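Local coordinates for protein beta-phosphoglucomutase (Clostridium difficile, PDB 4GIB) that probably interconverts beta-D-glucose 1-phosphate and beta-D-glucose 6-phosphate, as a magnesium-dependent phosphomutase of the HAD-like superfamily, at residues V36-A41 with I145-H150; N115-G120 with L151-K156. All blocks are in the same frame, centred on the assembly; numbering follows the deposited sequence.

Overall arrangement
Both contacts lie in the Rossmann-like core of this HAD-family protein, on the same side of the chain's centre, with their centres about 8 Å apart. Their segments alternate along the chain: 36-41, 115-120, 145-150, 151-156. Contact 1 sets the end of helix 33-37 and the following linker against helix 144-151. Contact 2 packs the loop that leads into helix 121-130 on the C-terminal end of helix 144-151 and the turn after it. Thr38 OG1 is 2.7 Å from Asp116 O, and Ile37 O is 3.0 Å from Leu118 N, both probable hydrogen bonds. These bonds tie segments 36-41 and 115-120 together; they probably belong to the two passages between helical cap and core, as in related HAD proteins.

Contact 1: V36-A41 with I145-H150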
ATOM      1  N   VAL A  36       2.067   1.951   6.347  1.00 26.89           N
ATOM      2  CA  VAL A  36       1.361   1.099   7.308  1.00 26.09           C
ATOM      3  C   VAL A  36       2.369   0.125   7.900  1.00 26.15           C
ATOM      4  O   VAL A  36       2.556   0.099   9.109  1.00 30.69           O
ATOM      5  CB  VAL A  36       0.151   0.376   6.683  1.00 27.10           C
ATOM      6  CG1 VAL A  36      -0.657  -0.356   7.776  1.00 23.26           C
ATOM      7  CG2 VAL A  36      -0.751   1.377   5.954  1.00 22.40           C
ATOM      8  N   ILE A  37       3.030  -0.659   7.056  1.00 24.97           N
ATOM      9  CA  ILE A  37       4.068  -1.589   7.526  1.00 23.82           C
ATOM     10  C   ILE A  37       5.414  -0.843   7.674  1.00 23.13           C
ATOM     11  O   ILE A  37       6.125  -1.014   8.645  1.00 20.25           O
ATOM     12  CB  ILE A  37       4.251  -2.778   6.571  1.00 23.29           C
ATOM     13  CG1 ILE A  37       2.935  -3.532   6.386  1.00 22.39           C
ATOM     14  CG2 ILE A  37       5.345  -3.729   7.096  1.00 22.79           C
ATOM     15  CD1 ILE A  37       2.348  -4.072   7.661  1.00 21.32           C
ATOM     16  N   THR A  38       5.734  -0.003   6.699  1.00 23.01           N
ATOM     17  CA  THR A  38       6.965   0.766   6.727  1.00 24.00           C
ATOM     18  C   THR A  38       6.867   1.945   5.740  1.00 23.61           C
ATOM     19  O   THR A  38       6.004   1.964   4.873  1.00 22.53           O
ATOM     20  CB  THR A  38       8.165  -0.142   6.357  1.00 24.89           C
ATOM     21  OG1 THR A  38       9.393   0.503   6.683  1.00 22.62           O
ATOM     22  CG2 THR A  38       8.133  -0.525   4.880  1.00 22.24           C
ATOM     23  N   ASP A  39       7.769   2.911   5.861  1.00 24.69           N
ATOM     24  CA  ASP A  39       7.759   4.068   4.962  1.00 25.32           C
ATOM     25  C   ASP A  39       8.676   3.882   3.757  1.00 24.02           C
ATOM     26  O   ASP A  39       9.887   3.784   3.890  1.00 26.01           O
ATOM     27  CB  ASP A  39       8.132   5.319   5.736  1.00 26.21           C
ATOM     28  CG  ASP A  39       7.144   5.619   6.846  1.00 28.21           C
ATOM     29  OD1 ASP A  39       5.930   5.714   6.573  1.00 29.45           O
ATOM     30  OD2 ASP A  39       7.584   5.768   7.996  1.00 41.24           O
ATOM     31  N   THR A  40       8.073   3.825   2.577  1.00 23.02           N
ATOM     32  CA  THR A  40       8.804   3.684   1.315  1.00 22.73           C
ATOM     33  C   THR A  40       8.573   4.869   0.362  1.00 22.77           C
ATOM     34  O   THR A  40       9.307   5.032  -0.636  1.00 21.80           O
ATOM     35  CB  THR A  40       8.323   2.455   0.589  1.00 22.90           C
ATOM     36  OG1 THR A  40       6.926   2.600   0.327  1.00 21.55           O
ATOM     37  CG2 THR A  40       8.560   1.194   1.435  1.00 24.25           C
ATOM     38  N   ALA A  41       7.563   5.687   0.680  1.00 22.05           N
ATOM     39  CA  ALA A  41       7.142   6.806  -0.166  1.00 23.45           C
ATOM     40  C   ALA A  41       8.258   7.802  -0.465  1.00 24.05           C
ATOM     41  O   ALA A  41       8.404   8.269  -1.608  1.00 23.54           O
ATOM     42  CB  ALA A  41       5.924   7.528   0.476  1.00 24.56           C
ATOM     43  N   ILE A 145       7.946  -7.834  -1.679  1.00 27.01           N
ATOM     44  CA  ILE A 145       8.586  -9.027  -1.111  1.00 27.52           C
ATOM     45  C   ILE A 145       9.990  -8.664  -0.588  1.00 28.36           C
ATOM     46  O   ILE A 145      10.321  -8.928   0.572  1.00 26.50           O
ATOM     47  CB  ILE A 145       8.644 -10.190  -2.146  1.00 29.00           C
ATOM     48  CG1 ILE A 145       7.221 -10.659  -2.496  1.00 31.81           C
ATOM     49  CG2 ILE A 145       9.456 -11.408  -1.597  1.00 30.09           C
ATOM     50  CD1 ILE A 145       7.169 -11.870  -3.418  1.00 29.18           C
ATOM     51  N   ASN A 146      10.787  -8.023  -1.435  1.00 27.75           N
ATOM     52  CA  ASN A 146      12.120  -7.576  -1.040  1.00 29.40           C
ATOM     53  C   ASN A 146      12.052  -6.741   0.256  1.00 26.63           C
ATOM     54  O   ASN A 146      12.845  -6.931   1.175  1.00 28.02           O
ATOM     55  CB  ASN A 146      12.773  -6.768  -2.184  1.00 30.76           C
ATOM     56  CG  ASN A 146      14.265  -6.467  -1.935  1.00 37.62           C
ATOM     57  OD1 ASN A 146      14.941  -7.191  -1.206  1.00 45.99           O
ATOM     58  ND2 ASN A 146      14.774  -5.408  -2.564  1.00 41.88           N
ATOM     59  N   VAL A 147      11.080  -5.843   0.346  1.00 23.21           N
ATOM     60  CA  VAL A 147      10.963  -4.988   1.526  1.00 22.22           C
ATOM     61  C   VAL A 147      10.601  -5.774   2.797  1.00 22.47           C
ATOM     62  O   VAL A 147      11.215  -5.569   3.845  1.00 23.16           O
ATOM     63  CB  VAL A 147       9.948  -3.863   1.309  1.00 22.56           C
ATOM     64  CG1 VAL A 147       9.791  -3.036   2.594  1.00 18.89           C
ATOM     65  CG2 VAL A 147      10.372  -2.987   0.144  1.00 19.70           C
ATOM     66  N   LEU A 148       9.611  -6.660   2.712  1.00 22.43           N
ATOM     67  CA  LEU A 148       9.236  -7.490   3.871  1.00 23.97           C
ATOM     68  C   LEU A 148      10.390  -8.356   4.372  1.00 24.38           C
ATOM     69  O   LEU A 148      10.499  -8.602   5.581  1.00 26.04           O
ATOM     70  CB  LEU A 148       8.054  -8.404   3.557  1.00 23.69           C
ATOM     71  CG  LEU A 148       6.734  -7.731   3.220  1.00 23.19           C
ATOM     72  CD1 LEU A 148       5.691  -8.796   2.958  1.00 20.30           C
ATOM     73  CD2 LEU A 148       6.308  -6.787   4.319  1.00 23.57           C
ATOM     74  N   ASN A 149      11.225  -8.847   3.460  1.00 23.60           N
ATOM     75  CA  ASN A 149      12.373  -9.667   3.865  1.00 25.59           C
ATOM     76  C   ASN A 149      13.426  -8.842   4.624  1.00 25.50           C
ATOM     77  O   ASN A 149      14.015  -9.330   5.572  1.00 24.66           O
ATOM     78  CB  ASN A 149      12.959 -10.442   2.683  1.00 25.12           C
ATOM     79  CG  ASN A 149      12.139 -11.713   2.357  1.00 29.80           C
ATOM     80  OD1 ASN A 149      11.449 -11.772   1.344  1.00 28.57           O
ATOM     81  ND2 ASN A 149      12.188 -12.709   3.252  1.00 28.57           N
ATOM     82  N   HIS A 150      13.635  -7.598   4.203  1.00 24.75           N
ATOM     83  CA  HIS A 150      14.529  -6.655   4.913  1.00 24.21           C
ATOM     84  C   HIS A 150      13.984  -6.263   6.298  1.00 23.96           C
ATOM     85  O   HIS A 150      14.752  -6.051   7.245  1.00 21.89           O
ATOM     86  CB  HIS A 150      14.726  -5.398   4.079  1.00 23.39           C
ATOM     87  CG  HIS A 150      15.733  -5.558   2.993  1.00 23.11           C
ATOM     88  ND1 HIS A 150      15.407  -6.014   1.735  1.00 23.07           N
ATOM     89  CD2 HIS A 150      17.071  -5.355   2.988  1.00 21.04           C
ATOM     90  CE1 HIS A 150      16.499  -6.041   0.988  1.00 19.53           C
ATOM     91  NE2 HIS A 150      17.523  -5.659   1.729  1.00 21.65           N
TER
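The chain passes Ile37 and Thr38 beside one face of helix 144-151, with Ile37 CA and Leu148 CA 8.7 Å apart and Thr38 matched to Val147 at the same spacing. Side chains alone bridge this gap. Thr38 and Val147 make the closest approach, methyl to methyl, with Thr38 CG2 3.8 Å from Val147 CG1. The torsion of Thr38 (chi1 -166°) places OG1 opposite the backbone N and sets CG2 between N and the carbonyl carbon, from where the methyl reaches the helix. On the helix, Val147 CG1 extends opposite its own backbone N (chi1 177°) to meet it. The second pair is one residue back in the linker and one residue on in the helix. There Ile37 offers its CG2 branch to Leu148 CD2 at 4.2 Å. Leu148 does not aim its CB bond directly at the linker, but its extended chain brings CD2 close. Thr38 OG1 takes no part in this methyl contact, being hydrogen-bonded to Asp116 O. Outside the contact area, His150 ND1 donates to Asn146 O at 2.8 Å, a nearly straight bond of 169°. Asp34 OD1 accepts from the backbone N of Thr40 and Ala41. Asp34 is a ligand of the bound sodium ion and the predicted proton donor/acceptor, so these bonds tie the start of helix 41-53 to an active-site residue. Ile37 and Thr38 also touch Leu151 of the same helix. Across the segments no hydrogen bond forms, and the contact between them is buried methyl packing, close to the predicted substrate-binding residue Leu33.

Contact 2: N115-G120 with L151-K156; sequences NDILPG and LGISDK
A Schellman motif ends helix 144-151, and the loop before helix 121-130 packs against this helix end through Ile117. Gly152 is the C-prime residue, with positive phi (89°). Its N bonds to Asn149 O, and Ile153 N bonds to Leu148 O. The turn places Leu151 and Ile153 beside the same isoleucine. Ile117 CG1 lies 3.9 Å from Leu151 CD2 and 4.2 Å from Leu151 CB, so its inner methylene crosses the leucine side chain at a slant. Further out, Ile117 CD1 reaches Ile153 CG2 at 4.0 Å. The long arm of Ile117 gets there because CG1 stands opposite the carbonyl carbon (chi1 -63°) and the chain then runs on extended (chi2 171°). Leu151 CD2 also rests on the backbone of the loop, 4.0 Å from Asp116 C, and Ile117 CD1 lies 3.9 Å from Leu151 O. The carboxylate of Asp116 turns to its own loop, where OD2 accepts from Thr113 N. Ile37 of helix 33-37 touches both Leu151 and Ile153, and Leu125 of helix 121-130 also touches Ile153. The two segments share no hydrogen bond. Their contact is mainly aliphatic, by van der Waals packing, a small cluster that sets the loop on a helix end whose backbone is secured by its own capping bonds.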
ATOM      1  N   ASN A 115      14.264  -2.295  12.375  1.00 33.06           N
ATOM      2  CA  ASN A 115      14.046  -1.029  13.054  1.00 33.40           C
ATOM      3  C   ASN A 115      13.110  -0.097  12.285  1.00 32.48           C
ATOM      4  O   ASN A 115      12.591   0.847  12.863  1.00 31.86           O
ATOM      5  CB  ASN A 115      15.378  -0.308  13.289  1.00 35.28           C
ATOM      6  CG  ASN A 115      16.177  -0.897  14.442  1.00 38.12           C
ATOM      7  OD1 ASN A 115      15.617  -1.480  15.376  1.00 37.92           O
ATOM      8  ND2 ASN A 115      17.492  -0.720  14.396  1.00 42.17           N
ATOM      9  N   ASP A 116      12.888  -0.375  10.998  1.00 30.28           N
ATOM     10  CA  ASP A 116      12.045   0.479  10.167  1.00 30.57           C
ATOM     11  C   ASP A 116      10.569   0.078  10.117  1.00 30.18           C
ATOM     12  O   ASP A 116       9.794   0.688   9.390  1.00 30.79           O
ATOM     13  CB  ASP A 116      12.644   0.568   8.761  1.00 29.83           C
ATOM     14  CG  ASP A 116      14.036   1.159   8.780  1.00 31.79           C
ATOM     15  OD1 ASP A 116      14.230   2.154   9.509  1.00 36.24           O
ATOM     16  OD2 ASP A 116      14.940   0.635   8.094  1.00 27.42           O
ATOM     17  N   ILE A 117      10.191  -0.937  10.894  1.00 30.72           N
ATOM     18  CA  ILE A 117       8.810  -1.372  10.984  1.00 29.63           C
ATOM     19  C   ILE A 117       8.070  -0.290  11.743  1.00 29.29           C
ATOM     20  O   ILE A 117       8.490   0.087  12.836  1.00 28.70           O
ATOM     21  CB  ILE A 117       8.678  -2.672  11.787  1.00 30.17           C
ATOM     22  CG1 ILE A 117       9.410  -3.811  11.087  1.00 28.87           C
ATOM     23  CG2 ILE A 117       7.193  -3.040  11.987  1.00 29.48           C
ATOM     24  CD1 ILE A 117       9.500  -5.063  11.930  1.00 24.94           C
ATOM     25  N   LEU A 118       6.968   0.212  11.195  1.00 28.94           N
ATOM     26  CA  LEU A 118       6.247   1.285  11.893  1.00 29.22           C
ATOM     27  C   LEU A 118       5.799   0.829  13.287  1.00 29.03           C
ATOM     28  O   LEU A 118       5.493  -0.342  13.488  1.00 27.18           O
ATOM     29  CB  LEU A 118       5.104   1.859  11.047  1.00 27.64           C
ATOM     30  CG  LEU A 118       5.614   2.692   9.859  1.00 28.14           C
ATOM     31  CD1 LEU A 118       4.496   3.204   8.932  1.00 26.86           C
ATOM     32  CD2 LEU A 118       6.463   3.875  10.372  1.00 29.10           C
ATOM     33  N   PRO A 119       5.829   1.749  14.269  1.00 30.15           N
ATOM     34  CA  PRO A 119       5.447   1.451  15.657  1.00 30.39           C
ATOM     35  C   PRO A 119       4.077   0.787  15.768  1.00 29.35           C
ATOM     36  O   PRO A 119       3.131   1.229  15.112  1.00 29.37           O
ATOM     37  CB  PRO A 119       5.396   2.837  16.313  1.00 31.93           C
ATOM     38  CG  PRO A 119       6.259   3.699  15.478  1.00 32.20           C
ATOM     39  CD  PRO A 119       6.214   3.159  14.091  1.00 30.82           C
ATOM     40  N   GLY A 120       3.981  -0.266  16.585  1.00 29.02           N
ATOM     41  CA  GLY A 120       2.730  -0.991  16.803  1.00 27.50           C
ATOM     42  C   GLY A 120       2.387  -2.079  15.791  1.00 26.49           C
ATOM     43  O   GLY A 120       1.513  -2.894  16.043  1.00 27.12           O
ATOM     44  N   LEU A 151      12.658  -6.134   6.391  1.00 22.68           N
ATOM     45  CA  LEU A 151      12.008  -5.851   7.655  1.00 21.75           C
ATOM     46  C   LEU A 151      12.096  -7.096   8.537  1.00 23.60           C
ATOM     47  O   LEU A 151      12.107  -6.997   9.762  1.00 24.20           O
ATOM     48  CB  LEU A 151      10.550  -5.505   7.443  1.00 20.78           C
ATOM     49  CG  LEU A 151      10.225  -4.231   6.680  1.00 20.59           C
ATOM     50  CD1 LEU A 151       8.749  -4.232   6.321  1.00 18.87           C
ATOM     51  CD2 LEU A 151      10.631  -2.998   7.497  1.00 14.58           C
ATOM     52  N   GLY A 152      12.159  -8.261   7.895  1.00 25.18           N
ATOM     53  CA  GLY A 152      12.267  -9.559   8.593  1.00 27.44           C
ATOM     54  C   GLY A 152      10.936 -10.203   8.960  1.00 27.19           C
ATOM     55  O   GLY A 152      10.904 -11.148   9.740  1.00 28.45           O
ATOM     56  N   ILE A 153       9.848  -9.716   8.372  1.00 27.57           N
ATOM     57  CA  ILE A 153       8.501 -10.213   8.689  1.00 28.51           C
ATOM     58  C   ILE A 153       7.743 -10.874   7.536  1.00 28.91           C
ATOM     59  O   ILE A 153       6.527 -10.988   7.611  1.00 29.62           O
ATOM     60  CB  ILE A 153       7.589  -9.077   9.238  1.00 26.80           C
ATOM     61  CG1 ILE A 153       7.425  -7.955   8.209  1.00 27.43           C
ATOM     62  CG2 ILE A 153       8.130  -8.552  10.545  1.00 28.01           C
ATOM     63  CD1 ILE A 153       6.510  -6.819   8.655  1.00 23.61           C
ATOM     64  N   SER A 154       8.435 -11.337   6.497  1.00 30.02           N
ATOM     65  CA  SER A 154       7.734 -11.939   5.358  1.00 31.70           C
ATOM     66  C   SER A 154       6.955 -13.205   5.761  1.00 31.91           C
ATOM     67  O   SER A 154       5.923 -13.528   5.159  1.00 31.89           O
ATOM     68  CB  SER A 154       8.701 -12.231   4.211  1.00 31.37           C
ATOM     69  OG  SER A 154       9.729 -13.099   4.642  1.00 39.15           O
ATOM     70  N   ASP A 155       7.463 -13.893   6.782  0.50 32.63           N
ATOM     71  CA  ASP A 155       6.863 -15.115   7.307  0.50 32.89           C
ATOM     72  C   ASP A 155       5.508 -14.879   7.983  0.50 32.05           C
ATOM     73  O   ASP A 155       4.722 -15.808   8.139  0.50 32.15           O
ATOM     74  CB  ASP A 155       7.820 -15.773   8.311  0.50 34.12           C
ATOM     75  CG  ASP A 155       8.187 -14.851   9.468  0.50 34.83           C
ATOM     76  OD1 ASP A 155       8.514 -13.669   9.222  0.50 33.64           O
ATOM     77  OD2 ASP A 155       8.172 -15.319  10.630  0.50 37.13           O
ATOM     78  N   LYS A 156       5.245 -13.644   8.394  0.50 31.04           N
ATOM     79  CA  LYS A 156       3.978 -13.307   9.034  0.50 30.55           C
ATOM     80  C   LYS A 156       2.813 -13.216   8.031  0.50 30.29           C
ATOM     81  O   LYS A 156       1.654 -13.272   8.429  0.50 29.99           O
ATOM     82  CB  LYS A 156       4.099 -11.970   9.776  0.50 30.30           C
ATOM     83  CG  LYS A 156       5.114 -11.946  10.929  0.50 30.00           C
ATOM     84  CD  LYS A 156       4.722 -12.907  12.040  0.50 30.61           C
ATOM     85  CE  LYS A 156       5.715 -12.881  13.200  0.50 31.63           C
ATOM     86  NZ  LYS A 156       7.090 -13.292  12.785  0.50 33.43           N
TER